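Local coordinates for protein SusD homolog (Bacteroides ovatus, PDB 4F53) that probably binds mucin O-glycan sugars at the cell surface, as a SusD-family outer-membrane lipoprotein with a TPR-like helical fold, at residues A55-G60 with R74-N79; E473-M478 with D509-H514. One frame throughout, in Å; residues are numbered along the deposited sequence.

Interaction 1: residues A55-G60 with R74-N79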
loop_
_atom_site.group_PDB
_atom_site.type_symbol
_atom_site.label_atom_id
_atom_site.label_comp_id
_atom_site.label_asym_id
_atom_site.label_seq_id
_atom_site.Cartn_x
_atom_site.Cartn_y
_atom_site.Cartn_z
ATOM N N ALA A 55 -0.462 2.996 6.992
ATOM C CA ALA A 55 0.208 2.266 5.923
ATOM C C ALA A 55 1.619 2.823 5.608
ATOM O O ALA A 55 2.530 2.038 5.347
ATOM C CB ALA A 55 -0.654 2.272 4.677
ATOM N N GLY A 56 1.785 4.147 5.679
ATOM C CA GLY A 56 3.058 4.816 5.438
ATOM C C GLY A 56 4.119 4.393 6.428
ATOM O O GLY A 56 5.270 4.158 6.040
ATOM N N ALA A 57 3.725 4.276 7.717
ATOM C CA ALA A 57 4.600 3.796 8.796
ATOM C C ALA A 57 4.966 2.305 8.615
ATOM O O ALA A 57 6.144 1.939 8.641
ATOM C CB ALA A 57 3.912 3.984 10.153
ATOM N N PHE A 58 3.936 1.458 8.466
ATOM C CA PHE A 58 4.073 0.006 8.409
ATOM C C PHE A 58 4.759 -0.464 7.118
ATOM O O PHE A 58 5.444 -1.485 7.159
ATOM C CB PHE A 58 2.708 -0.689 8.611
ATOM C CG PHE A 58 2.023 -0.472 9.951
ATOM C CD1 PHE A 58 2.753 -0.114 11.080
ATOM C CD2 PHE A 58 0.653 -0.674 10.092
ATOM C CE1 PHE A 58 2.116 0.066 12.327
ATOM C CE2 PHE A 58 0.019 -0.498 11.339
ATOM C CZ PHE A 58 0.756 -0.125 12.447
ATOM N N SER A 59 4.624 0.289 6.012
ATOM C CA SER A 59 5.288 -0.046 4.737
ATOM C C SER A 59 6.799 0.250 4.722
ATOM O O SER A 59 7.501 -0.230 3.834
ATOM C CB SER A 59 4.667 0.731 3.585
ATOM O OG SER A 59 4.817 2.118 3.830
ATOM N N GLY A 60 7.252 1.096 5.633
ATOM C CA GLY A 60 8.631 1.547 5.687
ATOM C C GLY A 60 8.889 2.798 4.874
ATOM O O GLY A 60 10.054 3.164 4.674
ATOM N N ARG A 74 0.657 6.641 18.406
ATOM C CA ARG A 74 0.516 6.516 16.951
ATOM C C ARG A 74 0.487 5.051 16.524
ATOM O O ARG A 74 0.864 4.177 17.298
ATOM C CB ARG A 74 1.689 7.235 16.230
ATOM C CG ARG A 74 1.928 8.703 16.619
ATOM C CD ARG A 74 2.821 9.451 15.626
ATOM N NE ARG A 74 4.026 8.707 15.248
ATOM C CZ ARG A 74 5.126 8.606 15.989
ATOM N NH1 ARG A 74 5.191 9.191 17.177
ATOM N NH2 ARG A 74 6.169 7.919 15.548
ATOM N N TYR A 75 0.071 4.784 15.284
ATOM C CA TYR A 75 0.117 3.436 14.724
ATOM C C TYR A 75 1.574 2.926 14.703
ATOM O O TYR A 75 1.828 1.792 15.089
ATOM C CB TYR A 75 -0.465 3.392 13.298
ATOM C CG TYR A 75 -1.862 3.953 13.125
ATOM C CD1 TYR A 75 -2.984 3.216 13.507
ATOM C CD2 TYR A 75 -2.073 5.147 12.441
ATOM C CE1 TYR A 75 -4.279 3.697 13.283
ATOM C CE2 TYR A 75 -3.363 5.624 12.182
ATOM C CZ TYR A 75 -4.463 4.897 12.608
ATOM O OH TYR A 75 -5.725 5.395 12.362
ATOM N N ALA A 76 2.522 3.797 14.284
ATOM C CA ALA A 76 3.947 3.507 14.148
ATOM C C ALA A 76 4.559 2.953 15.425
ATOM O O ALA A 76 5.364 2.030 15.343
ATOM C CB ALA A 76 4.703 4.760 13.715
ATOM N N THR A 77 4.184 3.503 16.598
ATOM C CA THR A 77 4.739 3.053 17.879
ATOM C C THR A 77 3.802 2.009 18.550
ATOM O O THR A 77 4.042 1.605 19.674
ATOM C CB THR A 77 5.078 4.272 18.772
ATOM O OG1 THR A 77 3.933 5.123 18.881
ATOM C CG2 THR A 77 6.250 5.063 18.229
ATOM N N TYR A 78 2.782 1.537 17.825
ATOM C CA TYR A 78 1.866 0.457 18.231
ATOM C C TYR A 78 0.972 0.812 19.409
ATOM O O TYR A 78 0.435 -0.091 20.048
ATOM C CB TYR A 78 2.635 -0.864 18.521
ATOM C CG TYR A 78 3.655 -1.219 17.455
ATOM C CD1 TYR A 78 3.289 -1.320 16.114
ATOM C CD2 TYR A 78 4.997 -1.409 17.780
ATOM C CE1 TYR A 78 4.228 -1.625 15.125
ATOM C CE2 TYR A 78 5.943 -1.723 16.798
ATOM C CZ TYR A 78 5.545 -1.877 15.481
ATOM O OH TYR A 78 6.464 -2.251 14.533
ATOM N N ASN A 79 0.734 2.101 19.639
ATOM C CA ASN A 79 -0.153 2.552 20.710
ATOM C C ASN A 79 -1.140 3.629 20.177
ATOM O O ASN A 79 -1.276 4.677 20.817
ATOM C CB ASN A 79 0.679 3.080 21.927
ATOM C CG ASN A 79 1.557 4.288 21.638
ATOM O OD1 ASN A 79 1.889 4.600 20.492
ATOM N ND2 ASN A 79 1.944 5.001 22.671
#
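The edge of the Phe-58 ring is turned to the carbonyl O of Tyr-75, which lies near the ring plane, 3.3 Å from CE1, and Phe-58 CZ sits 3.8 Å from Tyr-75 CB. The Tyr-78 ring has Ala-76 O over the centre of one face, 3.8 Å above the plane, while its CE1 comes obliquely to Phe-58 CE1 at 3.9 Å. Phe-58 CG stands anti to its carbonyl carbon (chi1 -63°), which carries the ring forward off the last turn of helix 44-58. Beside the ring, the methyls of Ala-57 and Ala-76 meet, CB to CB 3.7 Å. Against the helix, Tyr-75 to Tyr-78 form a type I beta turn, closed by Tyr-78 N to Tyr-75 O at 2.9 Å, and Asn-79 OD1 takes both Arg-74 N and Thr-77 OG1. The Tyr-75 ring leads away to bond Trp-84 O through its hydroxyl. Trp-446 meets the Phe-58 ring from outside the pair. In this buried, otherwise apolar joint the ring edge, weakly positive, would probably add a mild favourable contact to a carbonyl, Tyr-75 O, whose main partner is Tyr-78 N.

Interaction 2: residues E473-M478 with D509-H514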
loop_
_atom_site.group_PDB
_atom_site.type_symbol
_atom_site.label_atom_id
_atom_site.label_comp_id
_atom_site.label_asym_id
_atom_site.label_seq_id
_atom_site.Cartn_x
_atom_site.Cartn_y
_atom_site.Cartn_z
ATOM N N GLU A 473 8.936 -8.653 13.326
ATOM C CA GLU A 473 7.687 -8.855 12.589
ATOM C C GLU A 473 6.928 -7.566 12.293
ATOM O O GLU A 473 6.302 -7.461 11.245
ATOM C CB GLU A 473 6.750 -9.759 13.407
ATOM C CG GLU A 473 7.189 -11.199 13.500
ATOM C CD GLU A 473 6.320 -12.091 12.652
ATOM O OE1 GLU A 473 5.135 -12.290 13.009
ATOM O OE2 GLU A 473 6.808 -12.547 11.596
ATOM N N GLY A 474 6.903 -6.648 13.257
ATOM C CA GLY A 474 6.121 -5.420 13.174
ATOM C C GLY A 474 4.634 -5.723 13.256
ATOM O O GLY A 474 4.243 -6.818 13.659
ATOM N N ALA A 475 3.790 -4.758 12.917
ATOM C CA ALA A 475 2.333 -4.951 12.932
ATOM C C ALA A 475 1.919 -5.866 11.761
ATOM O O ALA A 475 2.306 -5.646 10.620
ATOM C CB ALA A 475 1.628 -3.598 12.840
ATOM N N ARG A 476 1.160 -6.906 12.061
ATOM C CA ARG A 476 0.713 -7.908 11.099
ATOM C C ARG A 476 -0.717 -7.639 10.687
ATOM O O ARG A 476 -1.197 -8.154 9.675
ATOM C CB ARG A 476 0.850 -9.329 11.692
ATOM C CG ARG A 476 2.232 -9.634 12.276
ATOM C CD ARG A 476 3.354 -9.289 11.301
ATOM N NE ARG A 476 3.341 -10.178 10.146
ATOM C CZ ARG A 476 4.344 -10.294 9.292
ATOM N NH1 ARG A 476 5.418 -9.520 9.409
ATOM N NH2 ARG A 476 4.288 -11.184 8.314
ATOM N N ARG A 477 -1.398 -6.823 11.482
ATOM C CA ARG A 477 -2.784 -6.432 11.243
ATOM C C ARG A 477 -3.162 -5.340 12.247
ATOM O O ARG A 477 -2.336 -4.932 13.065
ATOM C CB ARG A 477 -3.729 -7.668 11.368
ATOM C CG ARG A 477 -3.845 -8.198 12.793
ATOM C CD ARG A 477 -4.802 -9.361 12.927
ATOM N NE ARG A 477 -6.211 -8.987 12.799
ATOM C CZ ARG A 477 -7.017 -8.666 13.804
ATOM N NH1 ARG A 477 -6.541 -8.564 15.041
ATOM N NH2 ARG A 477 -8.296 -8.392 13.574
HETATM N N MSE A 478 -4.410 -4.882 12.174
HETATM C CA MSE A 478 -4.984 -3.964 13.138
HETATM C C MSE A 478 -6.019 -4.726 13.928
HETATM O O MSE A 478 -6.705 -5.578 13.346
HETATM C CB MSE A 478 -5.603 -2.728 12.445
HETATM C CG MSE A 478 -4.557 -1.797 11.841
HETATM SE SE MSE A 478 -3.503 -0.839 13.161
HETATM C CE MSE A 478 -4.911 0.199 14.053
ATOM N N ASP A 509 -7.027 -11.089 19.100
ATOM C CA ASP A 509 -7.414 -9.910 18.329
ATOM C C ASP A 509 -6.417 -8.805 18.630
ATOM O O ASP A 509 -6.717 -7.847 19.355
ATOM C CB ASP A 509 -8.867 -9.487 18.621
ATOM C CG ASP A 509 -9.359 -8.304 17.807
ATOM O OD1 ASP A 509 -8.769 -8.030 16.724
ATOM O OD2 ASP A 509 -10.317 -7.651 18.245
ATOM N N THR A 510 -5.190 -8.973 18.104
ATOM C CA THR A 510 -4.117 -8.019 18.319
ATOM C C THR A 510 -3.413 -7.729 16.989
ATOM O O THR A 510 -3.725 -8.337 15.958
ATOM C CB THR A 510 -3.108 -8.536 19.374
ATOM O OG1 THR A 510 -2.270 -9.521 18.802
ATOM C CG2 THR A 510 -3.751 -9.065 20.669
HETATM N N MSE A 511 -2.414 -6.850 17.045
HETATM C CA MSE A 511 -1.571 -6.503 15.911
HETATM C C MSE A 511 -0.600 -7.633 15.530
HETATM O O MSE A 511 0.001 -7.579 14.462
HETATM C CB MSE A 511 -0.764 -5.253 16.257
HETATM C CG MSE A 511 -1.577 -3.978 16.222
HETATM SE SE MSE A 511 -0.384 -2.458 16.486
HETATM C CE MSE A 511 -1.707 -0.987 16.421
ATOM N N ALA A 512 -0.452 -8.660 16.392
ATOM C CA ALA A 512 0.532 -9.727 16.248
ATOM C C ALA A 512 0.017 -10.906 15.459
ATOM O O ALA A 512 0.836 -11.691 14.949
ATOM C CB ALA A 512 1.002 -10.172 17.625
ATOM N N THR A 513 -1.327 -11.043 15.348
ATOM C CA THR A 513 -1.938 -12.159 14.636
ATOM C C THR A 513 -1.785 -12.022 13.139
ATOM O O THR A 513 -2.018 -10.956 12.585
ATOM C CB THR A 513 -3.416 -12.341 15.025
ATOM O OG1 THR A 513 -3.449 -12.693 16.388
ATOM C CG2 THR A 513 -4.134 -13.458 14.234
ATOM N N HIS A 514 -1.420 -13.138 12.486
ATOM C CA HIS A 514 -1.296 -13.213 11.037
ATOM C C HIS A 514 -2.654 -13.475 10.437
ATOM O O HIS A 514 -3.401 -14.324 10.926
ATOM C CB HIS A 514 -0.311 -14.311 10.609
ATOM C CG HIS A 514 1.121 -13.978 10.872
ATOM N ND1 HIS A 514 2.137 -14.459 10.052
ATOM C CD2 HIS A 514 1.679 -13.245 11.875
ATOM C CE1 HIS A 514 3.267 -13.988 10.560
ATOM N NE2 HIS A 514 3.042 -13.252 11.662
HETATM O O HOH W 1 3.422 -11.327 15.133
#
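Arg-476 and His-514 run side by side, pointing the same way, with the guanidinium lying flat on the imidazole, planes 22° apart and centres 4.4 Å apart. Bends at chi2 and chi3 fold the arginine back over its own loop, where NH1 reaches Glu-473 O in the guanidinium plane at 2.9 Å. Glu-473 crosses the histidine at about a right angle and brings its carboxylate nearly coplanar with the ring. His-514 NE2 donates to the syn lone pair of Glu-473 OE1 at 2.7 Å, and one water bridges that oxygen to Ala-512 O. The nearby carboxylate and guanidinium would probably pull the imidazole's ionisation in opposite directions. Between two irregular loops of this SusD-family fold, Met-511 O takes Arg-476 N at 2.7 Å, nearly along the C=O axis. Arg-477 crosses Asp-509 at about a right angle, end-on: NH1 meets the anti lone pair of OD1 at 2.8 Å, NH2 the same atom, and NH1 also Thr-510 O at 3.0 Å. An alanine here would remove the guanidinium, with its salt bridge to Asp-509 and bond to Thr-510 O, and would probably loosen the join. Selenomethionines Met-478 and Met-511 lie alongside each other, SE of Met-478 3.7 Å from CE of Met-511.

Overall arrangement
Interactions 1 and 2 sit on the same side of the chain's centre, their own centres about 12 Å apart, and they touch directly. Along the chain they come in series, 55-60 with 74-79 closing before 473-478 meets 509-514. Segment 473-478 is the go-between: Ala-475 CB packs on Phe-58 CZ at 3.6 Å, and Met-478 CE on Tyr-75 CD1 at 3.6 Å. Tyr-78 OH lies 3.5 Å from Gly-474 CA. Trp-446 serves both, meeting the Phe-58 ring and bonding Ala-475 O. Bound glycerol, probably from the crystallisation liquor, lies about 4 Å from Tyr-78 in interaction 1 and about 4 Å from Gly-474 in interaction 2; it may mark a pocket where the contacts adjoin.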